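Local coordinates for antifreeze protein (Uncultured bacterium, PDB 6EIO) that binds ice, probably through two of its faces, and acts as an antifreeze protein, at residues A[19-24]-A[120-125]; A[92-97]-A[177-182]; A[127-132]-A[154-159]. All coordinates share one frame; numbering follows the deposited sequence.

Contact 1: A[19-24]-A[120-125]; sequences PLQTTV and GLYKST
Gln21 and Gly120 have the closest CA atoms of the two segments, 6.0 Å apart; 19-24 has no regular secondary structure, whereas Gly120 to Ser124 form a strand. The Gln21 side chain spans the gap. Its CG lies anti to the carbonyl carbon (chi1 -64°) and the chain runs on extended, bringing the amide against Leu121. Leu121 N donates to Gln21 OE1 over 2.9 Å in a nearly straight bond (176° at the hydrogen). In return Gln21 NE2 donates to Leu121 O at 3.0 Å, a more bent bond (141°) in which NE2 stands above the carbonyl plane. One amide therefore grips both polar backbone atoms of one residue. In the beta-helix of this ice-binding family, strand 120-124 pairs with 106-107 and 147-151, so the loop segment joins a coil of the solenoid through a side chain. Gln21 NE2 also sits over one face of the Tyr122 ring, toward its rim, 3.9 Å from Tyr122 CZ, and donates to a water that in turn donates to Pro19 O and Tyr122 OH. Tyr122 OH is also bonded to Thr118 O. At Gly120 a side chain would strike Gln21 OE1, and the backbone angles themselves call for glycine.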
loop_
_atom_site.group_PDB
_atom_site.type_symbol
_atom_site.label_atom_id
_atom_site.label_comp_id
_atom_site.label_asym_id
_atom_site.label_seq_id
_atom_site.Cartn_x
_atom_site.Cartn_y
_atom_site.Cartn_z
ATOM N N PRO A 19 4.022 -16.873 14.724
ATOM C CA PRO A 19 4.272 -16.580 16.141
ATOM C C PRO A 19 3.961 -15.118 16.439
ATOM O O PRO A 19 3.727 -14.305 15.544
ATOM C CB PRO A 19 5.759 -16.888 16.328
ATOM C CG PRO A 19 6.348 -16.564 15.010
ATOM C CD PRO A 19 5.290 -16.954 13.971
ATOM N N LEU A 20 3.945 -14.795 17.732
ATOM C CA LEU A 20 3.656 -13.447 18.200
ATOM C C LEU A 20 4.963 -12.734 18.528
ATOM O O LEU A 20 5.710 -13.153 19.417
ATOM C CB LEU A 20 2.734 -13.487 19.410
ATOM C CG LEU A 20 2.249 -12.126 19.893
ATOM C CD1 LEU A 20 1.596 -11.303 18.774
ATOM C CD2 LEU A 20 1.269 -12.345 21.036
ATOM N N GLN A 21 5.232 -11.655 17.804
ATOM C CA GLN A 21 6.458 -10.893 17.957
ATOM C C GLN A 21 6.404 -9.983 19.179
ATOM O O GLN A 21 5.344 -9.522 19.603
ATOM C CB GLN A 21 6.706 -10.057 16.694
ATOM C CG GLN A 21 6.934 -10.933 15.475
ATOM C CD GLN A 21 7.132 -10.137 14.204
ATOM O OE1 GLN A 21 7.867 -9.152 14.191
ATOM N NE2 GLN A 21 6.509 -10.582 13.124
ATOM N N THR A 22 7.592 -9.717 19.737
ATOM C CA THR A 22 7.709 -8.739 20.808
ATOM C C THR A 22 8.273 -7.411 20.340
ATOM O O THR A 22 7.920 -6.378 20.913
ATOM C CB THR A 22 8.591 -9.254 21.952
ATOM O OG1 THR A 22 9.884 -9.601 21.440
ATOM C CG2 THR A 22 7.942 -10.433 22.650
ATOM N N THR A 23 9.120 -7.388 19.315
ATOM C CA THR A 23 9.667 -6.112 18.869
ATOM C C THR A 23 8.541 -5.223 18.357
ATOM O O THR A 23 7.719 -5.651 17.544
ATOM C CB THR A 23 10.693 -6.338 17.763
ATOM O OG1 THR A 23 11.745 -7.154 18.276
ATOM C CG2 THR A 23 11.255 -5.020 17.259
ATOM N N VAL A 24 8.522 -3.984 18.821
ATOM C CA VAL A 24 7.523 -3.003 18.430
ATOM C C VAL A 24 8.085 -2.214 17.247
ATOM O O VAL A 24 9.059 -1.485 17.399
ATOM C CB VAL A 24 7.194 -2.081 19.612
ATOM C CG1 VAL A 24 6.233 -0.970 19.210
ATOM C CG2 VAL A 24 6.632 -2.875 20.771
ATOM N N GLY A 120 4.067 -6.519 13.888
ATOM C CA GLY A 120 5.503 -6.714 13.775
ATOM C C GLY A 120 5.983 -6.628 12.347
ATOM O O GLY A 120 5.407 -5.898 11.524
ATOM N N LEU A 121 7.073 -7.345 12.083
ATOM C CA LEU A 121 7.847 -7.270 10.854
ATOM C C LEU A 121 7.817 -8.633 10.176
ATOM O O LEU A 121 8.103 -9.662 10.816
ATOM C CB LEU A 121 9.292 -6.892 11.197
ATOM C CG LEU A 121 10.249 -6.730 10.012
ATOM C CD1 LEU A 121 9.797 -5.650 9.051
ATOM C CD2 LEU A 121 11.648 -6.437 10.532
ATOM N N TYR A 122 7.506 -8.623 8.882
ATOM C CA TYR A 122 7.392 -9.819 8.065
ATOM C C TYR A 122 8.257 -9.654 6.832
ATOM O O TYR A 122 8.320 -8.557 6.260
ATOM C CB TYR A 122 5.948 -10.024 7.621
ATOM C CG TYR A 122 5.015 -10.295 8.775
ATOM C CD1 TYR A 122 4.390 -9.256 9.474
ATOM C CD2 TYR A 122 4.785 -11.594 9.200
ATOM C CE1 TYR A 122 3.548 -9.510 10.541
ATOM C CE2 TYR A 122 3.948 -11.865 10.262
ATOM C CZ TYR A 122 3.317 -10.822 10.926
ATOM O OH TYR A 122 2.483 -11.139 11.963
ATOM N N LYS A 123 8.877 -10.751 6.399
ATOM C CA LYS A 123 9.722 -10.732 5.214
ATOM C C LYS A 123 9.389 -11.902 4.299
ATOM O O LYS A 123 9.438 -13.068 4.714
ATOM C CB LYS A 123 11.197 -10.799 5.596
ATOM C CG LYS A 123 12.131 -10.800 4.412
ATOM C CD LYS A 123 13.582 -10.782 4.855
ATOM C CE LYS A 123 14.512 -10.492 3.688
ATOM N NZ LYS A 123 14.204 -9.179 3.035
ATOM N N SER A 124 9.095 -11.572 3.048
ATOM C CA SER A 124 8.910 -12.542 1.977
ATOM C C SER A 124 10.086 -12.457 1.022
ATOM O O SER A 124 10.369 -11.395 0.461
ATOM C CB SER A 124 7.614 -12.263 1.221
ATOM O OG SER A 124 7.411 -13.235 0.206
ATOM N N THR A 125 10.769 -13.580 0.818
ATOM C CA THR A 125 11.895 -13.636 -0.102
ATOM C C THR A 125 11.463 -13.973 -1.524
ATOM O O THR A 125 12.320 -14.088 -2.402
ATOM C CB THR A 125 12.929 -14.663 0.372
ATOM O OG1 THR A 125 12.304 -15.947 0.434
ATOM C CG2 THR A 125 13.494 -14.286 1.742
HETATM O O HOH W 1 4.270 -12.431 13.675
#

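Contact 2: A[92-97]-A[177-182]; sequences TAYNDA and QVSSSA
Gln177 of strand 174-178 packs against helix 81-99 at Tyr94 and Ala97, and its side chain can be followed outward atom by atom. CB touches a methyl group: Gln177 CB lies 3.8 Å from Ala97 CB. CG, set anti to the backbone N (chi1 175°), keeps contact with that methyl and also reaches over one face of the Tyr94 ring. The evidence for a CH-pi contact is its position, Gln177 CG being 4.3 Å from the ring centroid and 21° off the normal, displaced toward the rim. A bend at chi2 (-89°) then turns CD out of line with the chain, and the amide plane stands almost perpendicular to the ring. Gln177 NE2 comes within 3.3 Å of Tyr94 CZ and donates to Ser179 OG at 3.1 Å, with the acceptor lying in the amide plane. The other branch, OE1, takes a weak bond from Ile151 N, while Ser179 OG is also bonded to Ile151 O.

Strand and turn residues meet the ring at its edge as well. Val178 O lies in the ring plane, 3.5 Å from Tyr94 CE2, and Ser179 CA approaches Tyr94 OH to 3.3 Å. Arg215 makes a cation-pi contact with the same ring. The arrangement seats the helix alongside the beta-helix. Chemically it combines apolar contacts at the base of Gln177 with polar partners at both branches of its buried amide, which would probably restrain the rotation of that amide and help keep the CG methylene over the tyrosine.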
loop_
_atom_site.group_PDB
_atom_site.type_symbol
_atom_site.label_atom_id
_atom_site.label_comp_id
_atom_site.label_asym_id
_atom_site.label_seq_id
_atom_site.Cartn_x
_atom_site.Cartn_y
_atom_site.Cartn_z
ATOM N N THR A 92 12.761 7.548 0.714
ATOM C CA THR A 92 13.175 7.398 2.107
ATOM C C THR A 92 12.349 6.322 2.811
ATOM O O THR A 92 12.890 5.455 3.510
ATOM C CB THR A 92 13.040 8.754 2.811
ATOM O OG1 THR A 92 13.924 9.669 2.170
ATOM C CG2 THR A 92 13.332 8.662 4.311
ATOM N N ALA A 93 11.026 6.371 2.643
ATOM C CA ALA A 93 10.147 5.420 3.312
ATOM C C ALA A 93 10.386 3.991 2.823
ATOM O O ALA A 93 10.399 3.046 3.617
ATOM C CB ALA A 93 8.689 5.810 3.081
ATOM N N TYR A 94 10.553 3.827 1.507
ATOM C CA TYR A 94 10.844 2.520 0.939
ATOM C C TYR A 94 12.123 1.941 1.542
ATOM O O TYR A 94 12.174 0.778 1.947
ATOM C CB TYR A 94 10.991 2.690 -0.572
ATOM C CG TYR A 94 11.351 1.425 -1.322
ATOM C CD1 TYR A 94 12.676 0.994 -1.412
ATOM C CD2 TYR A 94 10.370 0.669 -1.963
ATOM C CE1 TYR A 94 13.009 -0.146 -2.129
ATOM C CE2 TYR A 94 10.700 -0.473 -2.674
ATOM C CZ TYR A 94 12.015 -0.882 -2.758
ATOM O OH TYR A 94 12.300 -2.009 -3.469
ATOM N N ASN A 95 13.176 2.757 1.581
ATOM C CA ASN A 95 14.455 2.280 2.093
ATOM C C ASN A 95 14.362 1.968 3.584
ATOM O O ASN A 95 14.958 0.986 4.054
ATOM C CB ASN A 95 15.550 3.311 1.820
ATOM C CG ASN A 95 15.925 3.448 0.356
ATOM O OD1 ASN A 95 16.438 4.517 -0.059
ATOM N ND2 ASN A 95 15.732 2.415 -0.421
ATOM N N ASP A 96 13.633 2.789 4.344
ATOM C CA ASP A 96 13.404 2.526 5.763
ATOM C C ASP A 96 12.722 1.175 5.936
ATOM O O ASP A 96 13.200 0.290 6.655
ATOM C CB ASP A 96 12.550 3.696 6.307
ATOM C CG ASP A 96 12.092 3.547 7.748
ATOM O OD1 ASP A 96 12.627 2.705 8.478
ATOM O OD2 ASP A 96 11.152 4.279 8.127
ATOM N N ALA A 97 11.612 0.991 5.235
ATOM C CA ALA A 97 10.866 -0.259 5.323
ATOM C C ALA A 97 11.740 -1.451 4.975
ATOM O O ALA A 97 11.718 -2.464 5.677
ATOM C CB ALA A 97 9.655 -0.194 4.393
ATOM N N GLN A 177 6.095 -3.079 1.512
ATOM C CA GLN A 177 7.240 -2.654 0.723
ATOM C C GLN A 177 7.444 -3.698 -0.374
ATOM O O GLN A 177 7.691 -4.873 -0.082
ATOM C CB GLN A 177 8.469 -2.532 1.639
ATOM C CG GLN A 177 9.752 -2.210 0.886
ATOM C CD GLN A 177 10.489 -3.437 0.404
ATOM O OE1 GLN A 177 10.634 -4.427 1.135
ATOM N NE2 GLN A 177 10.949 -3.386 -0.842
ATOM N N VAL A 178 7.312 -3.267 -1.627
ATOM C CA VAL A 178 7.261 -4.164 -2.769
ATOM C C VAL A 178 8.470 -3.875 -3.658
ATOM O O VAL A 178 8.595 -2.778 -4.220
ATOM C CB VAL A 178 5.940 -3.985 -3.531
ATOM C CG1 VAL A 178 5.916 -4.858 -4.788
ATOM C CG2 VAL A 178 4.750 -4.275 -2.634
ATOM N N SER A 179 9.360 -4.868 -3.807
ATOM C CA SER A 179 10.614 -4.622 -4.504
ATOM C C SER A 179 10.465 -4.606 -6.017
ATOM O O SER A 179 11.375 -4.137 -6.707
ATOM C CB SER A 179 11.664 -5.650 -4.091
ATOM O OG SER A 179 11.944 -5.596 -2.704
ATOM N N SER A 180 9.351 -5.110 -6.542
ATOM C CA SER A 180 9.081 -4.965 -7.970
ATOM C C SER A 180 7.734 -4.275 -8.132
ATOM O O SER A 180 7.654 -3.070 -7.872
ATOM C CB SER A 180 9.299 -6.251 -8.754
ATOM O OG SER A 180 8.397 -7.202 -8.283
ATOM N N SER A 181 6.679 -4.988 -8.549
ATOM C CA SER A 181 5.380 -4.408 -8.835
ATOM C C SER A 181 4.276 -5.136 -8.076
ATOM O O SER A 181 4.451 -6.256 -7.585
ATOM C CB SER A 181 5.085 -4.474 -10.329
ATOM O OG SER A 181 5.934 -3.591 -11.051
ATOM N N ALA A 182 3.124 -4.470 -8.002
ATOM C CA ALA A 182 1.935 -5.030 -7.383
ATOM C C ALA A 182 0.769 -5.015 -8.365
ATOM O O ALA A 182 0.627 -4.084 -9.162
ATOM C CB ALA A 182 1.545 -4.248 -6.131
#

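Contact 3: A[127-132]-A[154-159]; sequences SLAVSS and TLTTTP
Leu128 and Thr154 open the parallel pairing of strand 128-130 with strand 155-157: Leu128 N donates to Thr154 O at 2.9 Å, and Thr156 N to Leu128 O at 3.1 Å. Val130 N to Thr156 O and Thr158 N to Val130 O continue the series. The strand axes lie 4.7 Å apart at closest approach and 16° from parallel. Just ahead of the strands, in the conformer described, one of two modelled for Ser127, Ser127 OG lies 2.7 Å from Thr154 OG1 in a hydrogen bond whose donor is not fixed. Past the strand ends Thr158 OG1 donates to Ser131 O over 2.9 Å, standing above the carbonyl plane; OG1 reaches it from between the backbone N and the carbonyl carbon (chi1 52°). An alanine here would probably leave Ser131 O without this donor and open a gap beside Ser131 CB where the CG2 methyl had lain.

Side chains divide between the two faces. On one, Val130 and Thr157 lie side by side, Val130 CB 3.9 Å from Thr157 CG2, while Thr157 OG1 turns to Thr188 OG1 and Gly185 N. On the other, Ala129 and Thr156 are neighbours, and a water bonded to Leu128 O, Thr154 OG1 and Thr156 OG1 ties the hydroxyls to the backbone.

A second shell fixes these groups: Asn111 OD1 holds Ser131 N, and Ser153 OG bonds Ser127 OG in the conformer described. Leu128 and Leu155 pack inward on Trp176, Leu128 also on Ile149 and Leu155 on Val178. Within the parallel sheet of the beta-helix, 128-130 lies between 110-111 and 155-157, and 155-157 is followed by 182-184.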
loop_
_atom_site.group_PDB
_atom_site.type_symbol
_atom_site.label_atom_id
_atom_site.label_comp_id
_atom_site.label_asym_id
_atom_site.label_seq_id
_atom_site.Cartn_x
_atom_site.Cartn_y
_atom_site.Cartn_z
ATOM N N SER A 127 7.486 -13.983 -4.175
ATOM C CA SER A 127 6.249 -13.243 -4.350
ATOM C C SER A 127 5.282 -13.541 -3.206
ATOM O O SER A 127 5.230 -14.654 -2.666
ATOM C CB SER A 127 5.583 -13.604 -5.678
ATOM O OG SER A 127 6.298 -13.080 -6.788
ATOM N N LEU A 128 4.510 -12.511 -2.834
ATOM C CA LEU A 128 3.501 -12.607 -1.793
ATOM C C LEU A 128 2.145 -12.380 -2.451
ATOM O O LEU A 128 2.011 -11.500 -3.309
ATOM C CB LEU A 128 3.744 -11.554 -0.708
ATOM C CG LEU A 128 2.988 -11.777 0.602
ATOM C CD1 LEU A 128 3.511 -13.000 1.335
ATOM C CD2 LEU A 128 3.114 -10.538 1.471
ATOM N N ALA A 129 1.150 -13.177 -2.068
ATOM C CA ALA A 129 -0.136 -13.126 -2.748
ATOM C C ALA A 129 -1.263 -13.360 -1.765
ATOM O O ALA A 129 -1.091 -14.031 -0.760
ATOM C CB ALA A 129 -0.211 -14.184 -3.847
ATOM N N VAL A 130 -2.418 -12.801 -2.069
ATOM C CA VAL A 130 -3.661 -13.245 -1.465
ATOM C C VAL A 130 -4.424 -13.924 -2.596
ATOM O O VAL A 130 -5.008 -13.254 -3.452
ATOM C CB VAL A 130 -4.449 -12.093 -0.827
ATOM C CG1 VAL A 130 -5.566 -12.645 0.019
ATOM C CG2 VAL A 130 -3.528 -11.187 -0.001
ATOM N N SER A 131 -4.388 -15.264 -2.634
ATOM C CA SER A 131 -4.957 -15.995 -3.766
ATOM C C SER A 131 -6.226 -16.730 -3.422
ATOM O O SER A 131 -7.109 -16.844 -4.269
ATOM C CB SER A 131 -3.960 -16.987 -4.394
ATOM O OG SER A 131 -3.689 -18.131 -3.616
ATOM N N SER A 132 -6.351 -17.197 -2.202
ATOM C CA SER A 132 -7.573 -17.836 -1.764
ATOM C C SER A 132 -7.809 -17.254 -0.398
ATOM O O SER A 132 -6.867 -17.079 0.370
ATOM C CB SER A 132 -7.405 -19.350 -1.624
ATOM O OG SER A 132 -6.365 -19.622 -0.702
ATOM N N THR A 154 6.997 -9.594 -6.247
ATOM C CA THR A 154 5.700 -8.984 -6.491
ATOM C C THR A 154 4.718 -9.237 -5.356
ATOM O O THR A 154 4.859 -10.168 -4.564
ATOM C CB THR A 154 5.107 -9.507 -7.806
ATOM O OG1 THR A 154 4.915 -10.920 -7.682
ATOM C CG2 THR A 154 5.988 -9.202 -9.003
ATOM N N LEU A 155 3.695 -8.383 -5.336
ATOM C CA LEU A 155 2.542 -8.496 -4.446
ATOM C C LEU A 155 1.295 -8.554 -5.322
ATOM O O LEU A 155 1.067 -7.626 -6.100
ATOM C CB LEU A 155 2.473 -7.264 -3.535
ATOM C CG LEU A 155 1.204 -7.133 -2.683
ATOM C CD1 LEU A 155 1.018 -8.294 -1.727
ATOM C CD2 LEU A 155 1.254 -5.807 -1.922
ATOM N N THR A 156 0.484 -9.604 -5.190
ATOM C CA THR A 156 -0.682 -9.745 -6.050
ATOM C C THR A 156 -1.864 -10.293 -5.269
ATOM O O THR A 156 -1.731 -10.924 -4.219
ATOM C CB THR A 156 -0.433 -10.649 -7.254
ATOM O OG1 THR A 156 -0.148 -11.970 -6.797
ATOM C CG2 THR A 156 0.688 -10.109 -8.103
ATOM N N THR A 157 -3.051 -10.046 -5.834
ATOM C CA THR A 157 -4.275 -10.662 -5.351
ATOM C C THR A 157 -5.084 -11.175 -6.540
ATOM O O THR A 157 -5.100 -10.579 -7.616
ATOM C CB THR A 157 -5.143 -9.692 -4.530
ATOM O OG1 THR A 157 -5.565 -8.624 -5.371
ATOM C CG2 THR A 157 -4.366 -9.120 -3.352
ATOM N N THR A 158 -5.811 -12.262 -6.316
ATOM C CA THR A 158 -6.831 -12.694 -7.267
ATOM C C THR A 158 -8.099 -11.872 -7.042
ATOM O O THR A 158 -8.229 -11.114 -6.077
ATOM C CB THR A 158 -7.137 -14.186 -7.091
ATOM O OG1 THR A 158 -7.425 -14.394 -5.720
ATOM C CG2 THR A 158 -5.992 -15.076 -7.526
ATOM N N PRO A 159 -9.080 -12.028 -7.918
ATOM C CA PRO A 159 -10.321 -11.259 -7.765
ATOM C C PRO A 159 -10.998 -11.465 -6.418
ATOM O O PRO A 159 -11.087 -12.582 -5.892
ATOM C CB PRO A 159 -11.179 -11.771 -8.925
ATOM C CG PRO A 159 -10.168 -12.064 -10.003
ATOM C CD PRO A 159 -9.034 -12.715 -9.230
HETATM O O HOH W 2 2.649 -12.004 -6.096
#

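The three contacts sample different parts of one beta-helix. Contacts 1 and 2 reach the same run of parallel strands, one through a loop and the other through a helix; their centres are about 17 Å apart and their nearest atoms about 5 Å. Contact 3 pairs strands on another side, with its centre about 19 Å from that of contact 1, yet strand 120-124 leads directly into 128-130. Contacts 2 and 3, centres about 17 Å apart, do touch: Ser181 O lies 3.2 Å from Leu155 N in a probable hydrogen bond. Along the chain, contact 3 is nested within the loop that contact 2 closes, whereas contacts 1 and 2 cross.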